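Local coordinates for lipid binding hydrolase (Escherichia coli, PDB 2IF6), which probably acts as a hydrolase of the permuted papain-like (C92) amidase family, although its substrate and exact reaction are not established, at residues Y70-V75 and T176-W181; K92-K97 and W117-N122; L25-D30 and V162-A167. All coordinates share one frame; numbering follows the deposited sequence.

Interaction 1. Residues Y70-V75 and T176-W181; sequences YVVRRV and TVAKEW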
loop_
_atom_site.group_PDB
_atom_site.type_symbol
_atom_site.label_atom_id
_atom_site.label_comp_id
_atom_site.label_asym_id
_atom_site.label_seq_id
_atom_site.Cartn_x
_atom_site.Cartn_y
_atom_site.Cartn_z
ATOM N N TYR A 70 8.724 -6.767 -7.867
ATOM C CA TYR A 70 7.361 -6.664 -7.358
ATOM C C TYR A 70 6.886 -8.045 -6.922
ATOM O O TYR A 70 7.425 -9.088 -7.354
ATOM C CB TYR A 70 6.389 -6.026 -8.403
ATOM C CG TYR A 70 6.075 -6.909 -9.599
ATOM C CD1 TYR A 70 4.973 -7.774 -9.591
ATOM C CD2 TYR A 70 6.896 -6.889 -10.743
ATOM C CE1 TYR A 70 4.700 -8.596 -10.682
ATOM C CE2 TYR A 70 6.631 -7.693 -11.854
ATOM C CZ TYR A 70 5.537 -8.554 -11.813
ATOM O OH TYR A 70 5.281 -9.354 -12.908
ATOM N N VAL A 71 5.877 -8.037 -6.068
ATOM C CA VAL A 71 5.199 -9.273 -5.653
ATOM C C VAL A 71 3.736 -8.917 -5.572
ATOM O O VAL A 71 3.385 -7.756 -5.251
ATOM C CB VAL A 71 5.716 -9.799 -4.293
ATOM C CG1 VAL A 71 5.614 -8.740 -3.219
ATOM C CG2 VAL A 71 4.949 -11.077 -3.862
ATOM N N VAL A 72 2.878 -9.889 -5.886
ATOM C CA VAL A 72 1.443 -9.653 -5.936
ATOM C C VAL A 72 0.737 -10.608 -4.996
ATOM O O VAL A 72 0.991 -11.806 -5.050
ATOM C CB VAL A 72 0.895 -9.874 -7.372
ATOM C CG1 VAL A 72 -0.591 -9.604 -7.388
ATOM C CG2 VAL A 72 1.612 -8.926 -8.384
ATOM N N ARG A 73 -0.165 -10.088 -4.159
ATOM C CA ARG A 73 -0.980 -10.938 -3.292
ATOM C C ARG A 73 -2.439 -10.897 -3.751
ATOM O O ARG A 73 -2.909 -9.886 -4.286
ATOM C CB ARG A 73 -0.888 -10.463 -1.846
ATOM C CG ARG A 73 0.548 -10.464 -1.317
ATOM C CD ARG A 73 0.930 -11.843 -0.806
ATOM N NE ARG A 73 0.651 -12.018 0.609
ATOM C CZ ARG A 73 0.966 -13.121 1.281
ATOM N NH1 ARG A 73 1.575 -14.138 0.657
ATOM N NH2 ARG A 73 0.663 -13.215 2.573
ATOM N N ARG A 74 -3.150 -11.992 -3.554
ATOM C CA ARG A 74 -4.575 -12.047 -3.904
ATOM C C ARG A 74 -5.347 -12.796 -2.847
ATOM O O ARG A 74 -4.817 -13.725 -2.226
ATOM C CB ARG A 74 -4.729 -12.774 -5.268
ATOM C CG ARG A 74 -6.207 -13.103 -5.639
ATOM C CD ARG A 74 -6.321 -13.839 -6.992
ATOM N NE ARG A 74 -5.646 -13.093 -8.060
ATOM C CZ ARG A 74 -5.276 -13.612 -9.226
ATOM N NH1 ARG A 74 -5.563 -14.900 -9.491
ATOM N NH2 ARG A 74 -4.671 -12.839 -10.137
ATOM N N VAL A 75 -6.632 -12.465 -2.668
ATOM C CA VAL A 75 -7.388 -13.234 -1.706
ATOM C C VAL A 75 -7.393 -14.694 -2.156
ATOM O O VAL A 75 -7.657 -14.977 -3.317
ATOM C CB VAL A 75 -8.825 -12.676 -1.545
ATOM C CG1 VAL A 75 -9.688 -13.673 -0.757
ATOM C CG2 VAL A 75 -8.758 -11.269 -0.873
ATOM N N THR A 176 0.254 -15.528 -2.394
ATOM C CA THR A 176 1.032 -14.889 -3.448
ATOM C C THR A 176 0.718 -15.465 -4.835
ATOM O O THR A 176 0.800 -16.681 -5.032
ATOM C CB THR A 176 2.524 -15.069 -3.202
ATOM O OG1 THR A 176 2.887 -14.535 -1.932
ATOM C CG2 THR A 176 3.324 -14.432 -4.315
ATOM N N VAL A 177 0.433 -14.601 -5.803
ATOM C CA VAL A 177 0.040 -15.033 -7.163
ATOM C C VAL A 177 1.046 -14.560 -8.239
ATOM O O VAL A 177 0.963 -14.966 -9.399
ATOM C CB VAL A 177 -1.391 -14.569 -7.524
ATOM C CG1 VAL A 177 -2.432 -15.213 -6.583
ATOM C CG2 VAL A 177 -1.490 -13.033 -7.525
ATOM N N ALA A 178 2.003 -13.704 -7.855
ATOM C CA ALA A 178 3.054 -13.289 -8.799
ATOM C C ALA A 178 4.238 -12.790 -8.032
ATOM O O ALA A 178 4.074 -12.163 -6.977
ATOM C CB ALA A 178 2.572 -12.215 -9.719
ATOM N N LYS A 179 5.437 -13.074 -8.539
ATOM C CA LYS A 179 6.628 -12.635 -7.848
ATOM C C LYS A 179 7.733 -12.490 -8.814
ATOM O O LYS A 179 8.141 -13.479 -9.448
ATOM C CB LYS A 179 7.050 -13.624 -6.775
ATOM C CG LYS A 179 7.612 -12.919 -5.590
ATOM C CD LYS A 179 8.677 -13.701 -4.918
ATOM C CE LYS A 179 8.185 -15.029 -4.455
ATOM N NZ LYS A 179 9.414 -15.750 -4.097
ATOM N N GLU A 180 8.234 -11.270 -8.947
ATOM C CA GLU A 180 9.516 -11.062 -9.643
ATOM C C GLU A 180 10.394 -10.350 -8.645
ATOM O O GLU A 180 10.467 -9.131 -8.642
ATOM C CB GLU A 180 9.355 -10.200 -10.887
ATOM C CG GLU A 180 8.464 -10.829 -11.964
ATOM C CD GLU A 180 9.214 -11.832 -12.804
ATOM O OE1 GLU A 180 10.462 -11.719 -12.885
ATOM O OE2 GLU A 180 8.552 -12.724 -13.389
ATOM N N TRP A 181 11.030 -11.116 -7.771
ATOM C CA TRP A 181 11.764 -10.531 -6.687
ATOM C C TRP A 181 12.964 -11.396 -6.277
ATOM O O TRP A 181 12.901 -12.044 -5.250
ATOM C CB TRP A 181 10.836 -10.406 -5.498
ATOM C CG TRP A 181 11.319 -9.401 -4.509
ATOM C CD1 TRP A 181 12.495 -9.434 -3.792
ATOM C CD2 TRP A 181 10.653 -8.192 -4.136
ATOM N NE1 TRP A 181 12.586 -8.311 -3.002
ATOM C CE2 TRP A 181 11.475 -7.530 -3.202
ATOM C CE3 TRP A 181 9.445 -7.596 -4.513
ATOM C CZ2 TRP A 181 11.115 -6.298 -2.625
ATOM C CZ3 TRP A 181 9.102 -6.375 -3.952
ATOM C CH2 TRP A 181 9.934 -5.743 -3.008
#
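Arg73 and Thr176 meet side chain to side chain where strand 174-180 forms the outermost strand of the six-stranded antiparallel sheet, beside strand 70-75. The Arg73 chain shows the route: CB and CG make no close approach to 176-181, CD comes 3.5 Å from Thr176 OG1, and NH1 donates to that hydroxyl oxygen at 2.9 Å, nearly in the guanidinium plane. The bend at chi2 (-84°) brings CD to the threonine, and the chain bends again at chi3 before NH1 reaches the oxygen. The side chain also packs on Phe12 of strand 10-13. NH2 continues to the carbonyl O of Phe169, whose ring also makes a cation-pi contact with the guanidinium.

The backbones pair in regular antiparallel fashion from Tyr70 opposite Glu180 to Val72 opposite Ala178. Val72 N donates to Ala178 O at 2.8 Å, but Val72 O accepts from Val177 N at 2.9 Å, so Val177 and Ala178 both face Val72: a classic beta bulge. Val72 packs CG2 on Ala178 CB, while its CG1 reaches Val177 CG2 at 3.5 Å. Val177 also crosses Arg74 at about a right angle, its CG2 over one guanidinium face toward the rim. The Tyr70 ring runs beside Glu180, pointing the same way, with OH 3.6 Å from Glu180 CG. Past the strand end, the Trp181 ring sets CE3 3.5 Å from Tyr70 N.

Backbone bonds thus fix the register, apolar contacts of Val72 back up the pairing, and the arginines are held from outside, Arg74 by a salt bridge to Asp9 and Arg73 by Phe169.

Interaction 2. Residues K92-K97 and W117-N122; sequences KRYLGK and WKVYQN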
loop_
_atom_site.group_PDB
_atom_site.type_symbol
_atom_site.label_atom_id
_atom_site.label_comp_id
_atom_site.label_asym_id
_atom_site.label_seq_id
_atom_site.Cartn_x
_atom_site.Cartn_y
_atom_site.Cartn_z
ATOM N N LYS A 92 -13.209 4.367 -6.436
ATOM C CA LYS A 92 -13.541 5.647 -7.084
ATOM C C LYS A 92 -13.740 6.792 -6.100
ATOM O O LYS A 92 -13.482 7.926 -6.433
ATOM C CB LYS A 92 -14.800 5.516 -7.943
ATOM C CG LYS A 92 -14.604 4.683 -9.183
ATOM C CD LYS A 92 -15.904 4.627 -10.000
ATOM C CE LYS A 92 -15.665 3.824 -11.281
ATOM N NZ LYS A 92 -16.919 3.580 -12.092
ATOM N N ARG A 93 -14.188 6.484 -4.893
ATOM C CA ARG A 93 -14.496 7.490 -3.872
ATOM C C ARG A 93 -13.249 8.187 -3.324
ATOM O O ARG A 93 -13.358 9.242 -2.727
ATOM C CB ARG A 93 -15.294 6.866 -2.717
ATOM C CG ARG A 93 -16.558 6.089 -3.159
ATOM C CD ARG A 93 -17.222 5.337 -1.997
ATOM N NE ARG A 93 -17.412 6.176 -0.814
ATOM C CZ ARG A 93 -17.197 5.758 0.438
ATOM N NH1 ARG A 93 -16.784 4.507 0.674
ATOM N NH2 ARG A 93 -17.384 6.591 1.462
ATOM N N TYR A 94 -12.066 7.605 -3.540
ATOM C CA TYR A 94 -10.804 8.146 -2.997
ATOM C C TYR A 94 -9.952 8.851 -4.063
ATOM O O TYR A 94 -8.928 9.467 -3.736
ATOM C CB TYR A 94 -9.979 7.011 -2.350
ATOM C CG TYR A 94 -10.689 6.353 -1.181
ATOM C CD1 TYR A 94 -10.471 6.784 0.121
ATOM C CD2 TYR A 94 -11.583 5.307 -1.387
ATOM C CE1 TYR A 94 -11.136 6.173 1.204
ATOM C CE2 TYR A 94 -12.275 4.717 -0.328
ATOM C CZ TYR A 94 -12.045 5.147 0.958
ATOM O OH TYR A 94 -12.720 4.549 2.003
ATOM N N LEU A 95 -10.363 8.767 -5.333
ATOM C CA LEU A 95 -9.573 9.349 -6.400
ATOM C C LEU A 95 -9.406 10.844 -6.187
ATOM O O LEU A 95 -10.348 11.535 -5.754
ATOM C CB LEU A 95 -10.222 9.110 -7.774
ATOM C CG LEU A 95 -10.177 7.679 -8.280
ATOM C CD1 LEU A 95 -11.158 7.454 -9.413
ATOM C CD2 LEU A 95 -8.712 7.266 -8.722
ATOM N N GLY A 96 -8.210 11.338 -6.465
ATOM C CA GLY A 96 -7.923 12.758 -6.308
ATOM C C GLY A 96 -7.525 13.225 -4.922
ATOM O O GLY A 96 -7.154 14.379 -4.767
ATOM N N LYS A 97 -7.602 12.366 -3.912
ATOM C CA LYS A 97 -7.160 12.735 -2.546
ATOM C C LYS A 97 -5.637 12.946 -2.538
ATOM O O LYS A 97 -4.896 12.132 -3.116
ATOM C CB LYS A 97 -7.532 11.656 -1.533
ATOM C CG LYS A 97 -9.052 11.579 -1.182
ATOM C CD LYS A 97 -9.438 12.664 -0.197
ATOM C CE LYS A 97 -10.977 12.724 0.052
ATOM N NZ LYS A 97 -11.381 11.505 0.792
ATOM N N TRP A 117 -6.161 -0.540 2.290
ATOM C CA TRP A 117 -6.830 -1.120 3.465
ATOM C C TRP A 117 -8.250 -0.598 3.498
ATOM O O TRP A 117 -9.204 -1.380 3.662
ATOM C CB TRP A 117 -6.087 -0.780 4.766
ATOM C CG TRP A 117 -6.533 -1.607 5.963
ATOM C CD1 TRP A 117 -5.968 -2.770 6.415
ATOM C CD2 TRP A 117 -7.668 -1.353 6.812
ATOM N NE1 TRP A 117 -6.660 -3.233 7.520
ATOM C CE2 TRP A 117 -7.708 -2.387 7.779
ATOM C CE3 TRP A 117 -8.635 -0.339 6.861
ATOM C CZ2 TRP A 117 -8.698 -2.444 8.779
ATOM C CZ3 TRP A 117 -9.614 -0.388 7.866
ATOM C CH2 TRP A 117 -9.634 -1.443 8.807
ATOM N N LYS A 118 -8.407 0.710 3.315
ATOM C CA LYS A 118 -9.734 1.340 3.428
ATOM C C LYS A 118 -10.704 0.897 2.328
ATOM O O LYS A 118 -11.914 0.731 2.567
ATOM C CB LYS A 118 -9.642 2.855 3.512
ATOM C CG LYS A 118 -9.213 3.332 4.889
ATOM C CD LYS A 118 -8.964 4.815 4.923
ATOM C CE LYS A 118 -8.678 5.274 6.382
ATOM N NZ LYS A 118 -8.420 6.726 6.528
ATOM N N VAL A 119 -10.181 0.648 1.136
ATOM C CA VAL A 119 -11.025 0.180 0.033
ATOM C C VAL A 119 -11.559 -1.239 0.329
ATOM O O VAL A 119 -12.751 -1.506 0.177
ATOM C CB VAL A 119 -10.303 0.271 -1.335
ATOM C CG1 VAL A 119 -11.083 -0.544 -2.396
ATOM C CG2 VAL A 119 -10.143 1.773 -1.769
ATOM N N TYR A 120 -10.699 -2.134 0.808
ATOM C CA TYR A 120 -11.139 -3.508 1.095
ATOM C C TYR A 120 -12.167 -3.505 2.205
ATOM O O TYR A 120 -13.142 -4.276 2.180
ATOM C CB TYR A 120 -9.960 -4.409 1.473
ATOM C CG TYR A 120 -9.502 -5.254 0.315
ATOM C CD1 TYR A 120 -8.612 -4.756 -0.637
ATOM C CD2 TYR A 120 -10.008 -6.532 0.131
ATOM C CE1 TYR A 120 -8.207 -5.551 -1.723
ATOM C CE2 TYR A 120 -9.638 -7.317 -0.954
ATOM C CZ TYR A 120 -8.730 -6.821 -1.878
ATOM O OH TYR A 120 -8.331 -7.623 -2.919
ATOM N N GLN A 121 -11.941 -2.639 3.179
ATOM C CA GLN A 121 -12.791 -2.621 4.359
ATOM C C GLN A 121 -14.146 -2.090 3.942
ATOM O O GLN A 121 -15.170 -2.652 4.286
ATOM C CB GLN A 121 -12.151 -1.777 5.464
ATOM C CG GLN A 121 -13.135 -1.035 6.437
ATOM C CD GLN A 121 -14.014 -1.956 7.247
ATOM O OE1 GLN A 121 -15.157 -1.597 7.598
ATOM N NE2 GLN A 121 -13.509 -3.144 7.557
ATOM N N ASN A 122 -14.150 -1.004 3.181
ATOM C CA ASN A 122 -15.409 -0.372 2.833
ATOM C C ASN A 122 -16.195 -1.089 1.744
ATOM O O ASN A 122 -17.416 -1.065 1.759
ATOM C CB ASN A 122 -15.205 1.108 2.536
ATOM C CG ASN A 122 -14.994 1.910 3.816
ATOM O OD1 ASN A 122 -15.885 1.967 4.670
ATOM N ND2 ASN A 122 -13.803 2.470 3.989
#
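Tyr94 reaches across to helix 112-124 from a type II beta turn, Tyr94 to Lys97, in the loop that follows helix 81-91. With CG anti to its own carbonyl carbon (chi1 -62°), the ring extends to the helix and meets three of its side chains. CD2 lies 3.8 Å from Val119 CG2, with CE2 almost as near, and the two side chains slide past each other in opposite directions. Farther out, the hydroxyl oxygen sits 3.8 Å from Lys118 CB, and Asn122 ND2 comes to 3.1 Å from Tyr94 OH near the plane of the ring. The ring and amide planes are 32° apart. Arg93 adds a looser contact, its NH1 4.2 Å from Asn122 CB, with guanidinium and amide planes almost perpendicular.

The next shell packs round these groups. Phe47 of strand 43-49 touches both Tyr94 and Val119, and Leu87 of helix 81-91 packs on Val119, so loop, helix and sheet come together in a largely buried contact. Lys118 offers only the base of its side chain to Tyr94; its extended chain carries NZ away to salt bridges with Glu114 and Asp107. Within the turn, Lys97 N closes back on Tyr94 O, and Gly96 has a positive phi of 84°, where a side chain would be jammed against the preceding carbonyl oxygen.

Asn122 is steadied by its own helix: ND2 donates to Lys118 O at 2.9 Å, and Asn122 N reaches the same oxygen from the opposite face of the carbonyl plane.

Interaction 3. Residues L25-D30 and V162-A167; sequences LATHSD and VVSPQA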
loop_
_atom_site.group_PDB
_atom_site.type_symbol
_atom_site.label_atom_id
_atom_site.label_comp_id
_atom_site.label_asym_id
_atom_site.label_seq_id
_atom_site.Cartn_x
_atom_site.Cartn_y
_atom_site.Cartn_z
ATOM N N LEU A 25 12.894 -0.027 7.258
ATOM C CA LEU A 25 13.488 -0.268 8.565
ATOM C C LEU A 25 12.474 -0.274 9.710
ATOM O O LEU A 25 12.462 -1.185 10.526
ATOM C CB LEU A 25 14.532 0.810 8.815
ATOM C CG LEU A 25 15.887 0.664 8.132
ATOM C CD1 LEU A 25 16.646 1.929 8.469
ATOM C CD2 LEU A 25 16.610 -0.591 8.630
ATOM N N ALA A 26 11.634 0.757 9.782
ATOM C CA ALA A 26 10.611 0.863 10.811
ATOM C C ALA A 26 9.596 -0.303 10.771
ATOM O O ALA A 26 8.984 -0.665 11.798
ATOM C CB ALA A 26 9.878 2.194 10.664
ATOM N N THR A 27 9.371 -0.848 9.577
ATOM C CA THR A 27 8.257 -1.814 9.446
ATOM C C THR A 27 8.743 -3.235 9.260
ATOM O O THR A 27 7.900 -4.157 9.081
ATOM C CB THR A 27 7.344 -1.506 8.264
ATOM O OG1 THR A 27 8.078 -1.691 7.044
ATOM C CG2 THR A 27 6.730 -0.085 8.361
ATOM N N HIS A 28 10.073 -3.382 9.301
ATOM C CA HIS A 28 10.850 -4.615 9.121
ATOM C C HIS A 28 10.505 -5.292 7.808
ATOM O O HIS A 28 10.101 -6.454 7.786
ATOM C CB HIS A 28 10.697 -5.591 10.309
ATOM C CG HIS A 28 11.353 -5.127 11.578
ATOM N ND1 HIS A 28 11.491 -5.945 12.686
ATOM C CD2 HIS A 28 11.882 -3.930 11.926
ATOM C CE1 HIS A 28 12.091 -5.268 13.654
ATOM N NE2 HIS A 28 12.339 -4.043 13.219
ATOM N N SER A 29 10.624 -4.570 6.710
ATOM C CA SER A 29 9.996 -5.037 5.481
ATOM C C SER A 29 10.842 -4.601 4.321
ATOM O O SER A 29 11.527 -3.578 4.419
ATOM C CB SER A 29 8.584 -4.410 5.351
ATOM O OG SER A 29 7.953 -4.806 4.134
ATOM N N ASP A 30 10.783 -5.374 3.241
ATOM C CA ASP A 30 11.225 -4.963 1.930
ATOM C C ASP A 30 10.263 -4.017 1.192
ATOM O O ASP A 30 10.660 -3.397 0.226
ATOM C CB ASP A 30 11.418 -6.202 1.057
ATOM C CG ASP A 30 12.582 -7.089 1.531
ATOM O OD1 ASP A 30 13.535 -6.531 2.139
ATOM O OD2 ASP A 30 12.522 -8.334 1.270
ATOM N N VAL A 162 -1.843 3.264 12.465
ATOM C CA VAL A 162 -1.239 3.142 11.134
ATOM C C VAL A 162 -1.378 1.730 10.553
ATOM O O VAL A 162 -1.413 0.748 11.311
ATOM C CB VAL A 162 0.273 3.469 11.203
ATOM C CG1 VAL A 162 0.955 3.151 9.871
ATOM C CG2 VAL A 162 0.488 4.948 11.561
ATOM N N VAL A 163 -1.416 1.630 9.219
ATOM C CA VAL A 163 -1.342 0.312 8.549
ATOM C C VAL A 163 -0.164 0.353 7.593
ATOM O O VAL A 163 -0.139 1.188 6.684
ATOM C CB VAL A 163 -2.622 -0.009 7.738
ATOM C CG1 VAL A 163 -2.449 -1.331 6.946
ATOM C CG2 VAL A 163 -3.792 -0.126 8.667
ATOM N N SER A 164 0.800 -0.537 7.765
ATOM C CA SER A 164 1.966 -0.538 6.868
ATOM C C SER A 164 1.742 -1.416 5.611
ATOM O O SER A 164 0.804 -2.239 5.572
ATOM C CB SER A 164 3.193 -1.005 7.626
ATOM O OG SER A 164 3.054 -2.371 8.000
ATOM N N PRO A 165 2.593 -1.243 4.582
ATOM C CA PRO A 165 2.562 -2.196 3.482
ATOM C C PRO A 165 2.828 -3.620 3.972
ATOM O O PRO A 165 2.119 -4.530 3.546
ATOM C CB PRO A 165 3.681 -1.716 2.549
ATOM C CG PRO A 165 3.789 -0.251 2.865
ATOM C CD PRO A 165 3.543 -0.137 4.338
ATOM N N GLN A 166 3.824 -3.827 4.845
ATOM C CA GLN A 166 4.062 -5.191 5.376
ATOM C C GLN A 166 2.811 -5.756 6.070
ATOM O O GLN A 166 2.498 -6.953 5.932
ATOM C CB GLN A 166 5.270 -5.217 6.344
ATOM C CG GLN A 166 5.742 -6.644 6.743
ATOM C CD GLN A 166 6.183 -7.523 5.555
ATOM O OE1 GLN A 166 6.992 -7.115 4.738
ATOM N NE2 GLN A 166 5.650 -8.753 5.482
ATOM N N ALA A 167 2.105 -4.916 6.821
ATOM C CA ALA A 167 0.882 -5.366 7.489
ATOM C C ALA A 167 -0.151 -5.885 6.491
ATOM O O ALA A 167 -0.720 -6.938 6.727
ATOM C CB ALA A 167 0.303 -4.318 8.357
HETATM O O HOH W 1 6.152 -2.123 4.936
HETATM O O HOH W 2 9.211 -8.013 3.482
#
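Ser29 and Gln166 approach to 5.9 Å between CA atoms where the chain leaving helix 20-27 passes the first turn of helix 165-169; His28, at positive phi (55°), makes the turn in a Schellman motif. The main polar link is a short hydrogen bond, Ser29 OG to Gln166 OE1, 2.6 Å long, which lies in the carbonyl plane and uses a lone pair of the amide oxygen. Ser29 OG stands anti to its backbone N, and Ser29 CB rests 3.6 Å from Gln166 CB. The glutamine has CG anti to N (chi1 -170°) and then bends at chi2 (60°), which sets CD beside the serine, 3.5 Å from Ser29 OG.

Gln166 OE1 is gripped a second time by a water that donates to it at 2.7 Å and accepts from Asp30 N, while NE2 of the same amide bonds to Asp170; both ends of the group are thereby used, which fixes its rotation. Ser29 OG in turn is bonded to Tyr31 N. Another water bridges the two helix ends, donating to Thr27 OG1 and accepting from Gln166 N at 2.9 Å. Thr27 OG1 is also tied to Ile23 O of its own helix, and its CG2 meets Ser164 CB at 3.7 Å.

Ser164 is the N-cap of helix 165-169, its OG accepting from Ala167 N at 3.0 Å. The arrangement is thus a junction of two helix ends, a Schellman-type C-terminus beside a serine-capped N-terminus, joined by one direct bond and two waters.

Overall arrangement
The three contacts tie together parts of one chain, consistent with a permuted papain-like fold. Interaction 1 extends the sheet at its outer strand, is only partly buried and relies on backbone pairing. Interaction 2 is the buried one, an aromatic and aliphatic contact of loop with helix, while interaction 3 is partly buried, polar and water-mediated. Centres lie about 17 to 21 Å apart, yet each pair touches: Val75 on Tyr120, Trp181 on Asp30, and Trp117 on Val163. Helix 165-169, used in interaction 3, leads directly to strand 174-180 of interaction 1, whereas interaction 2 is nested within the chain loops closed by both.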